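PDB 3KHY: propionate kinase from Francisella tularensis subsp. tularensis, which probably catalyses the reversible, magnesium-dependent transfer of phosphate from ATP to a short-chain carboxylate such as acetate, as acetokinases do. Local coordinates for residues 12-17 / 57-62; 353-358 / 364-369; 89-94 / 145-150. One frame throughout, in Å; residues are numbered along the deposited sequence.

Interaction 1: residues 12-17 / 57-62; sequences SSVKFA and GSYKDV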
loop_
_atom_site.group_PDB
_atom_site.type_symbol
_atom_site.label_atom_id
_atom_site.label_comp_id
_atom_site.label_asym_id
_atom_site.label_seq_id
_atom_site.Cartn_x
_atom_site.Cartn_y
_atom_site.Cartn_z
ATOM N N SER A 12 -27.522 7.436 -12.762
ATOM C CA SER A 12 -28.331 7.131 -13.942
ATOM C C SER A 12 -28.963 5.736 -13.892
ATOM O O SER A 12 -29.396 5.214 -14.916
ATOM C CB SER A 12 -27.498 7.290 -15.221
ATOM O OG SER A 12 -26.407 6.384 -15.235
ATOM N N SER A 13 -29.033 5.150 -12.698
ATOM C CA SER A 13 -29.501 3.778 -12.553
ATOM C C SER A 13 -30.097 3.500 -11.180
ATOM O O SER A 13 -29.721 4.126 -10.186
ATOM C CB SER A 13 -28.343 2.811 -12.797
ATOM O OG SER A 13 -27.458 2.833 -11.699
ATOM N N VAL A 14 -31.025 2.548 -11.134
ATOM C CA VAL A 14 -31.564 2.052 -9.877
ATOM C C VAL A 14 -31.535 0.534 -9.886
ATOM O O VAL A 14 -32.202 -0.107 -10.692
ATOM C CB VAL A 14 -33.018 2.514 -9.632
ATOM C CG1 VAL A 14 -33.544 1.929 -8.318
ATOM C CG2 VAL A 14 -33.110 4.040 -9.616
ATOM N N LYS A 15 -30.747 -0.045 -8.993
ATOM C CA LYS A 15 -30.743 -1.484 -8.834
ATOM C C LYS A 15 -31.717 -1.816 -7.715
ATOM O O LYS A 15 -31.699 -1.164 -6.676
ATOM C CB LYS A 15 -29.343 -1.954 -8.472
ATOM C CG LYS A 15 -29.263 -3.422 -8.149
ATOM C CD LYS A 15 -27.907 -3.770 -7.583
ATOM C CE LYS A 15 -27.868 -5.214 -7.128
ATOM N NZ LYS A 15 -26.495 -5.583 -6.694
ATOM N N PHE A 16 -32.585 -2.802 -7.920
ATOM C CA PHE A 16 -33.578 -3.110 -6.891
ATOM C C PHE A 16 -33.808 -4.599 -6.656
ATOM O O PHE A 16 -33.554 -5.427 -7.526
ATOM C CB PHE A 16 -34.913 -2.402 -7.180
ATOM C CG PHE A 16 -35.531 -2.776 -8.498
ATOM C CD1 PHE A 16 -36.359 -3.879 -8.599
ATOM C CD2 PHE A 16 -35.296 -2.017 -9.629
ATOM C CE1 PHE A 16 -36.938 -4.221 -9.804
ATOM C CE2 PHE A 16 -35.869 -2.355 -10.835
ATOM C CZ PHE A 16 -36.692 -3.458 -10.920
ATOM N N ALA A 17 -34.293 -4.924 -5.463
ATOM C CA ALA A 17 -34.658 -6.291 -5.134
ATOM C C ALA A 17 -35.757 -6.301 -4.090
ATOM O O ALA A 17 -35.803 -5.442 -3.206
ATOM C CB ALA A 17 -33.443 -7.060 -4.625
ATOM N N GLY A 57 -37.265 8.314 -20.153
ATOM C CA GLY A 57 -37.972 8.276 -18.888
ATOM C C GLY A 57 -37.188 8.992 -17.798
ATOM O O GLY A 57 -35.971 8.851 -17.697
ATOM N N SER A 58 -37.879 9.775 -16.981
ATOM C CA SER A 58 -37.217 10.462 -15.879
ATOM C C SER A 58 -36.922 9.479 -14.757
ATOM O O SER A 58 -37.463 8.374 -14.726
ATOM C CB SER A 58 -38.085 11.602 -15.350
ATOM O OG SER A 58 -39.260 11.104 -14.733
ATOM N N TYR A 59 -36.055 9.887 -13.842
ATOM C CA TYR A 59 -35.790 9.110 -12.648
ATOM C C TYR A 59 -37.114 8.905 -11.923
ATOM O O TYR A 59 -37.366 7.848 -11.351
ATOM C CB TYR A 59 -34.819 9.873 -11.759
ATOM C CG TYR A 59 -33.851 9.020 -10.975
ATOM C CD1 TYR A 59 -32.524 8.896 -11.373
ATOM C CD2 TYR A 59 -34.256 8.361 -9.822
ATOM C CE1 TYR A 59 -31.624 8.130 -10.643
ATOM C CE2 TYR A 59 -33.369 7.593 -9.088
ATOM C CZ TYR A 59 -32.055 7.480 -9.501
ATOM O OH TYR A 59 -31.177 6.716 -8.760
ATOM N N LYS A 60 -37.969 9.924 -11.958
ATOM C CA LYS A 60 -39.300 9.810 -11.371
ATOM C C LYS A 60 -40.161 8.794 -12.132
ATOM O O LYS A 60 -40.912 8.030 -11.524
ATOM C CB LYS A 60 -40.005 11.166 -11.325
ATOM C CG LYS A 60 -41.355 11.120 -10.621
ATOM C CD LYS A 60 -42.160 12.395 -10.839
ATOM C CE LYS A 60 -43.553 12.276 -10.223
ATOM N NZ LYS A 60 -44.447 13.413 -10.592
ATOM N N ASP A 61 -40.058 8.799 -13.458
ATOM C CA ASP A 61 -40.765 7.821 -14.290
ATOM C C ASP A 61 -40.339 6.395 -13.937
ATOM O O ASP A 61 -41.160 5.479 -13.880
ATOM C CB ASP A 61 -40.504 8.084 -15.774
ATOM C CG ASP A 61 -41.095 9.396 -16.250
ATOM O OD1 ASP A 61 -42.041 9.894 -15.602
ATOM O OD2 ASP A 61 -40.616 9.928 -17.275
ATOM N N VAL A 62 -39.045 6.214 -13.715
ATOM C CA VAL A 62 -38.529 4.914 -13.306
ATOM C C VAL A 62 -39.211 4.450 -12.025
ATOM O O VAL A 62 -39.696 3.326 -11.941
ATOM C CB VAL A 62 -37.014 4.959 -13.098
ATOM C CG1 VAL A 62 -36.533 3.680 -12.430
ATOM C CG2 VAL A 62 -36.316 5.168 -14.428
#

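Interaction 2: residues 353-358 / 364-369; sequences SETFIN and NIMVIA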
loop_
_atom_site.group_PDB
_atom_site.type_symbol
_atom_site.label_atom_id
_atom_site.label_comp_id
_atom_site.label_asym_id
_atom_site.label_seq_id
_atom_site.Cartn_x
_atom_site.Cartn_y
_atom_site.Cartn_z
ATOM N N SER A 353 -16.341 -25.584 -6.364
ATOM C CA SER A 353 -16.543 -24.446 -5.456
ATOM C C SER A 353 -17.281 -24.869 -4.184
ATOM O O SER A 353 -18.260 -24.238 -3.783
ATOM C CB SER A 353 -17.317 -23.322 -6.164
ATOM O OG SER A 353 -16.621 -22.856 -7.317
ATOM N N GLU A 354 -16.812 -25.940 -3.548
ATOM C CA GLU A 354 -17.455 -26.430 -2.328
ATOM C C GLU A 354 -17.222 -25.518 -1.119
ATOM O O GLU A 354 -16.392 -24.605 -1.149
ATOM C CB GLU A 354 -16.998 -27.862 -2.003
ATOM C CG GLU A 354 -17.320 -28.855 -3.106
ATOM C CD GLU A 354 -17.176 -30.298 -2.662
ATOM O OE1 GLU A 354 -16.881 -30.540 -1.473
ATOM O OE2 GLU A 354 -17.358 -31.196 -3.508
ATOM N N THR A 355 -17.970 -25.766 -0.052
ATOM C CA THR A 355 -17.858 -24.930 1.140
ATOM C C THR A 355 -16.429 -24.920 1.643
ATOM O O THR A 355 -15.888 -23.858 1.938
ATOM C CB THR A 355 -18.824 -25.398 2.229
ATOM O OG1 THR A 355 -20.149 -25.285 1.715
ATOM C CG2 THR A 355 -18.691 -24.533 3.500
ATOM N N PHE A 356 -15.815 -26.099 1.726
ATOM C CA PHE A 356 -14.385 -26.180 2.026
ATOM C C PHE A 356 -13.615 -26.675 0.799
ATOM O O PHE A 356 -14.008 -27.667 0.181
ATOM C CB PHE A 356 -14.136 -27.124 3.199
ATOM C CG PHE A 356 -14.577 -26.572 4.528
ATOM C CD1 PHE A 356 -15.867 -26.776 4.987
ATOM C CD2 PHE A 356 -13.697 -25.846 5.315
ATOM C CE1 PHE A 356 -16.279 -26.265 6.217
ATOM C CE2 PHE A 356 -14.102 -25.337 6.560
ATOM C CZ PHE A 356 -15.386 -25.544 7.003
ATOM N N ILE A 357 -12.529 -25.995 0.438
ATOM C CA ILE A 357 -11.736 -26.411 -0.732
ATOM C C ILE A 357 -10.268 -26.685 -0.415
ATOM O O ILE A 357 -9.459 -26.875 -1.324
ATOM C CB ILE A 357 -11.814 -25.391 -1.889
ATOM C CG1 ILE A 357 -11.263 -24.028 -1.448
ATOM C CG2 ILE A 357 -13.256 -25.267 -2.388
ATOM C CD1 ILE A 357 -11.297 -22.946 -2.559
ATOM N N ASN A 358 -9.930 -26.711 0.870
ATOM C CA ASN A 358 -8.568 -27.016 1.281
ATOM C C ASN A 358 -8.325 -28.504 1.337
ATOM O O ASN A 358 -9.255 -29.300 1.493
ATOM C CB ASN A 358 -8.268 -26.434 2.670
ATOM C CG ASN A 358 -9.305 -26.835 3.697
ATOM O OD1 ASN A 358 -10.402 -26.281 3.729
ATOM N ND2 ASN A 358 -8.964 -27.804 4.545
ATOM N N ASN A 364 -8.034 -23.943 6.790
ATOM C CA ASN A 364 -9.300 -24.019 6.069
ATOM C C ASN A 364 -9.353 -22.967 4.988
ATOM O O ASN A 364 -8.951 -21.816 5.212
ATOM C CB ASN A 364 -10.484 -23.801 7.008
ATOM C CG ASN A 364 -10.698 -24.958 7.948
ATOM O OD1 ASN A 364 -10.430 -26.106 7.596
ATOM N ND2 ASN A 364 -11.190 -24.666 9.162
ATOM N N ILE A 365 -9.866 -23.356 3.824
ATOM C CA ILE A 365 -10.097 -22.435 2.727
ATOM C C ILE A 365 -11.532 -22.667 2.277
ATOM O O ILE A 365 -11.928 -23.800 2.025
ATOM C CB ILE A 365 -9.133 -22.686 1.546
ATOM C CG1 ILE A 365 -7.672 -22.629 2.010
ATOM C CG2 ILE A 365 -9.395 -21.671 0.413
ATOM C CD1 ILE A 365 -6.693 -23.360 1.092
HETATM N N MSE A 366 -12.317 -21.599 2.196
HETATM C CA MSE A 366 -13.744 -21.738 1.969
HETATM C C MSE A 366 -14.197 -20.921 0.788
HETATM O O MSE A 366 -13.523 -19.984 0.376
HETATM C CB MSE A 366 -14.544 -21.287 3.206
HETATM C CG MSE A 366 -14.111 -21.987 4.482
HETATM SE SE MSE A 366 -15.098 -21.447 6.086
HETATM C CE MSE A 366 -16.868 -22.204 5.619
ATOM N N VAL A 367 -15.339 -21.309 0.242
ATOM C CA VAL A 367 -16.057 -20.489 -0.710
ATOM C C VAL A 367 -17.453 -20.273 -0.142
ATOM O O VAL A 367 -18.177 -21.231 0.126
ATOM C CB VAL A 367 -16.185 -21.169 -2.077
ATOM C CG1 VAL A 367 -16.986 -20.283 -3.014
ATOM C CG2 VAL A 367 -14.808 -21.467 -2.660
ATOM N N ILE A 368 -17.827 -19.012 0.037
ATOM C CA ILE A 368 -19.137 -18.670 0.576
ATOM C C ILE A 368 -19.735 -17.591 -0.313
ATOM O O ILE A 368 -19.090 -16.578 -0.590
ATOM C CB ILE A 368 -19.009 -18.137 2.025
ATOM C CG1 ILE A 368 -18.394 -19.207 2.932
ATOM C CG2 ILE A 368 -20.378 -17.676 2.554
ATOM C CD1 ILE A 368 -18.265 -18.762 4.417
ATOM N N ALA A 369 -20.952 -17.812 -0.785
ATOM C CA ALA A 369 -21.587 -16.863 -1.691
ATOM C C ALA A 369 -21.998 -15.630 -0.909
ATOM O O ALA A 369 -22.584 -15.742 0.163
ATOM C CB ALA A 369 -22.805 -17.498 -2.361
HETATM O O HOH W 1 -19.510 -22.918 -1.638
HETATM O O HOH W 2 -20.700 -22.045 1.378
#

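Interaction 3: residues 89-94 / 145-150; sequences GGQYFS and FHQTMP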
loop_
_atom_site.group_PDB
_atom_site.type_symbol
_atom_site.label_atom_id
_atom_site.label_comp_id
_atom_site.label_asym_id
_atom_site.label_seq_id
_atom_site.Cartn_x
_atom_site.Cartn_y
_atom_site.Cartn_z
ATOM N N GLY A 89 -20.280 6.364 4.544
ATOM C CA GLY A 89 -20.821 6.988 5.750
ATOM C C GLY A 89 -19.788 7.631 6.667
ATOM O O GLY A 89 -20.088 7.972 7.823
ATOM N N GLY A 90 -18.568 7.799 6.161
ATOM C CA GLY A 90 -17.507 8.455 6.913
ATOM C C GLY A 90 -17.349 7.874 8.305
ATOM O O GLY A 90 -17.527 6.672 8.511
ATOM N N GLN A 91 -17.029 8.729 9.268
ATOM C CA GLN A 91 -16.921 8.288 10.654
ATOM C C GLN A 91 -18.232 8.447 11.411
ATOM O O GLN A 91 -18.317 8.103 12.585
ATOM C CB GLN A 91 -15.795 9.030 11.376
ATOM C CG GLN A 91 -14.409 8.606 10.922
ATOM C CD GLN A 91 -13.322 9.122 11.840
ATOM O OE1 GLN A 91 -12.812 10.228 11.654
ATOM N NE2 GLN A 91 -12.965 8.323 12.842
ATOM N N TYR A 92 -19.257 8.948 10.728
ATOM C CA TYR A 92 -20.566 9.141 11.336
ATOM C C TYR A 92 -21.304 7.838 11.613
ATOM O O TYR A 92 -22.043 7.739 12.588
ATOM C CB TYR A 92 -21.457 9.991 10.433
ATOM C CG TYR A 92 -21.024 11.426 10.284
ATOM C CD1 TYR A 92 -21.253 12.348 11.300
ATOM C CD2 TYR A 92 -20.419 11.868 9.117
ATOM C CE1 TYR A 92 -20.871 13.673 11.163
ATOM C CE2 TYR A 92 -20.031 13.186 8.971
ATOM C CZ TYR A 92 -20.261 14.085 9.998
ATOM O OH TYR A 92 -19.878 15.398 9.857
ATOM N N PHE A 93 -21.144 6.849 10.738
ATOM C CA PHE A 93 -21.985 5.661 10.828
ATOM C C PHE A 93 -21.197 4.374 10.983
ATOM O O PHE A 93 -20.440 3.988 10.088
ATOM C CB PHE A 93 -22.892 5.558 9.608
ATOM C CG PHE A 93 -23.840 6.719 9.457
ATOM C CD1 PHE A 93 -24.961 6.819 10.259
ATOM C CD2 PHE A 93 -23.615 7.701 8.508
ATOM C CE1 PHE A 93 -25.845 7.883 10.121
ATOM C CE2 PHE A 93 -24.502 8.768 8.363
ATOM C CZ PHE A 93 -25.614 8.850 9.170
ATOM N N SER A 94 -21.395 3.708 12.117
ATOM C CA SER A 94 -20.753 2.428 12.385
ATOM C C SER A 94 -21.785 1.308 12.344
ATOM O O SER A 94 -21.475 0.157 12.644
ATOM C CB SER A 94 -20.078 2.463 13.756
ATOM O OG SER A 94 -21.050 2.670 14.764
ATOM N N PHE A 145 -19.101 -1.432 8.495
ATOM C CA PHE A 145 -18.467 -2.631 9.061
ATOM C C PHE A 145 -17.015 -2.381 9.482
ATOM O O PHE A 145 -16.541 -2.941 10.468
ATOM C CB PHE A 145 -18.541 -3.809 8.068
ATOM C CG PHE A 145 -18.068 -5.132 8.649
ATOM C CD1 PHE A 145 -18.663 -5.650 9.793
ATOM C CD2 PHE A 145 -17.065 -5.869 8.026
ATOM C CE1 PHE A 145 -18.246 -6.866 10.326
ATOM C CE2 PHE A 145 -16.636 -7.091 8.554
ATOM C CZ PHE A 145 -17.236 -7.582 9.721
ATOM N N HIS A 146 -16.314 -1.523 8.746
ATOM C CA HIS A 146 -14.893 -1.309 9.002
ATOM C C HIS A 146 -14.621 -0.281 10.104
ATOM O O HIS A 146 -13.468 -0.015 10.459
ATOM C CB HIS A 146 -14.171 -0.922 7.704
ATOM C CG HIS A 146 -14.339 -1.929 6.603
ATOM N ND1 HIS A 146 -13.962 -3.252 6.739
ATOM C CD2 HIS A 146 -14.838 -1.807 5.351
ATOM C CE1 HIS A 146 -14.216 -3.897 5.614
ATOM N NE2 HIS A 146 -14.756 -3.045 4.759
ATOM N N GLN A 147 -15.682 0.276 10.671
ATOM C CA GLN A 147 -15.509 1.310 11.686
ATOM C C GLN A 147 -14.968 0.765 13.014
ATOM O O GLN A 147 -14.646 1.526 13.910
ATOM C CB GLN A 147 -16.790 2.129 11.876
ATOM C CG GLN A 147 -17.011 3.134 10.755
ATOM C CD GLN A 147 -15.912 4.186 10.716
ATOM O OE1 GLN A 147 -15.746 4.959 11.659
ATOM N NE2 GLN A 147 -15.136 4.195 9.641
ATOM N N THR A 148 -14.833 -0.549 13.127
ATOM C CA THR A 148 -14.098 -1.117 14.258
ATOM C C THR A 148 -12.575 -1.131 14.081
ATOM O O THR A 148 -11.850 -1.507 14.996
ATOM C CB THR A 148 -14.568 -2.547 14.562
ATOM O OG1 THR A 148 -14.619 -3.288 13.337
ATOM C CG2 THR A 148 -15.954 -2.534 15.192
HETATM N N MSE A 149 -12.063 -0.754 12.912
HETATM C CA MSE A 149 -10.609 -0.694 12.766
HETATM C C MSE A 149 -10.025 0.327 13.744
HETATM O O MSE A 149 -10.489 1.461 13.803
HETATM C CB MSE A 149 -10.198 -0.266 11.352
HETATM C CG MSE A 149 -10.449 -1.231 10.244
HETATM SE SE MSE A 149 -9.468 -0.504 8.693
HETATM C CE MSE A 149 -10.671 0.983 8.286
ATOM N N PRO A 150 -9.001 -0.063 14.518
ATOM C CA PRO A 150 -8.445 0.933 15.441
ATOM C C PRO A 150 -7.654 2.003 14.696
ATOM O O PRO A 150 -7.239 1.787 13.557
ATOM C CB PRO A 150 -7.500 0.114 16.325
ATOM C CG PRO A 150 -7.214 -1.126 15.553
ATOM C CD PRO A 150 -8.452 -1.409 14.747
HETATM O O HOH W 3 -17.514 5.368 13.659
#

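Interaction 1: residues 12-17 / 57-62
Tyr59 meets Val14 with the phenol end of its ring and not with its middle: Val14 CG2 lies 3.4 Å from Tyr59 OH and 3.6 Å from Tyr59 CZ, approaching obliquely. The residues join strand 14-20, in the mixed sheet of an actin-like ATPase (ASKHA) fold, to the first turn of helix 59-72. Tyr59 chi1, -146°, stops well short of fully anti, a swing that goes with the ring end reaching the strand although CB does not aim there. The hydroxyl also comes within 3.3 Å of Ser13 O, but that pair is only a close approach; the hydrogen bond of Tyr59 OH is made to Gly10 O, in the turn that leads into the strand. Three residues on, close to one helical turn, Val62 adds a looser apolar touch, its CG1 standing 4.4 Å from Val14 CG2, so the same methyl group serves both helix residues. Ile35 touches Val14, Tyr59 and Val62 and so adds to the apolar patch, and the Phe127 ring lies nearly parallel to that of Tyr59. The strand also carries Lys15, a predicted ATP-binding residue, which is salt-bridged to Glu373. The helix start is fixed by a capping box of Ser58 and Asp61. Asp61 N donates to Ser58 OG at 2.8 Å; Ser58 N donates almost straight (173°) to Asp61 OD2, reaching that oxygen from above the carboxylate plane, 43° out of it.

Interaction 2: residues 353-358 / 364-369
Phe356 and selenomethionine Met366 run side by side in the same direction, with Met366 CE over one face of the ring, 4.3 Å from its centroid. They form the central, non-hydrogen-bonded pair of a short antiparallel bridge by which residues 353-358 line strand 365-367, the outermost strand of a five-stranded sheet within this chain. The bend at chi3 of Met366 (68°) turns its methyl back, giving a CH-pi contact together with a Met-aromatic approach of SE that is oblique to the ring. The same CE touches Thr355 CG2 at 3.6 Å. Asn364 comes to the ring edge instead, its amide steeply inclined to the ring (70°), while its ND2 is bonded to Asp315 O. On the other side of the bridge Ile357 crosses Ile365 at about a right angle, Ile357 CG1 to Ile365 CG2 being 3.5 Å, and Ile357 CD1 also reaches Val367 CG2; Arg331 of helix 328-337 touches both Ile357 and Val367. The side chain of Val367 lies about 5 Å from that of Glu325, a predicted ATP-site residue. Two backbone bonds flank the central pair: Ile357 N to Ile365 O, 2.8 Å, and Val367 N to Thr355 O, 3.1 Å. Beyond this single bridge the two chains are joined by other groups. One water links Ser353 O to Val367 O, donating to both. At the opposite end Asn358 folds its amide back, and Ile365 N donates to Asn358 OD1 at 3.0 Å, nearly straight (171°) but from above the carbonyl plane.

Interaction 3: residues 89-94 / 145-150
Gln147 lays its whole side chain along the backbone of the loop 89-94, touching four of its residues in succession. Near its root, Gln147 CB packs on Ser94 CB at 3.8 Å; one atom further out, Gln147 CG approaches Phe93 O at 3.6 Å. The chain then bends at chi2 (-64°), which carries the amide over the turn formed by Gly90 and Gln91. There Gln147 OE1 lies 3.7 Å from Gln91 CA, and Gln147 NE2 stands 3.6 Å from Gly90 O, a separation at which no direct hydrogen bond is made. The polar link is indirect: a water donates to Gln147 OE1 at 2.7 Å and to Gln91 O at 3.0 Å, tying the amide oxygen to the loop's main chain. The side chains of Gln91 and Gln147 cross at about a right angle, with their amide planes 63° apart, so the two amides do not stack; Tyr171 touches both of these residues. The loop itself curls tightly, since Phe93 N donates to Gly89 O and Gly90 takes up a positive phi of 50°. Further bonds tie the segments to the rest of the chain. Gly89 N donates to Thr143 OG1, just ahead of 145-150, while the His146 ring is held at both nitrogens, by Ser215 OG and Ala173 O. Both loops follow strands of the mixed sheet, 79-86 and 137-141, and the side chain of Asp142, the predicted proton donor/acceptor, lies about 10 Å from Gly90. The pairing thus joins loops that issue from neighbouring parallel strands near the probable active site of an acetokinase-type ASKHA fold.

Along the chain the contacts come in the order interaction 1, interaction 3, interaction 2, each closing before the next opens. Interactions 1 and 3 are both attached to the eight-stranded mixed sheet: the first uses strand 14-20, the other the loops after strands 79-86 and 137-141, and their centres are 29 Å apart. Interaction 2 lies on the edge strand 365-367 of the second, five-stranded sheet, its centre 36 Å from that of interaction 1 and across the middle of the chain. None touches another; the nearest atoms of interactions 2 and 3 are about 12 Å apart. They therefore sample separate parts of the two-sheet ASKHA architecture, between whose halves the nucleotide and substrate probably bind.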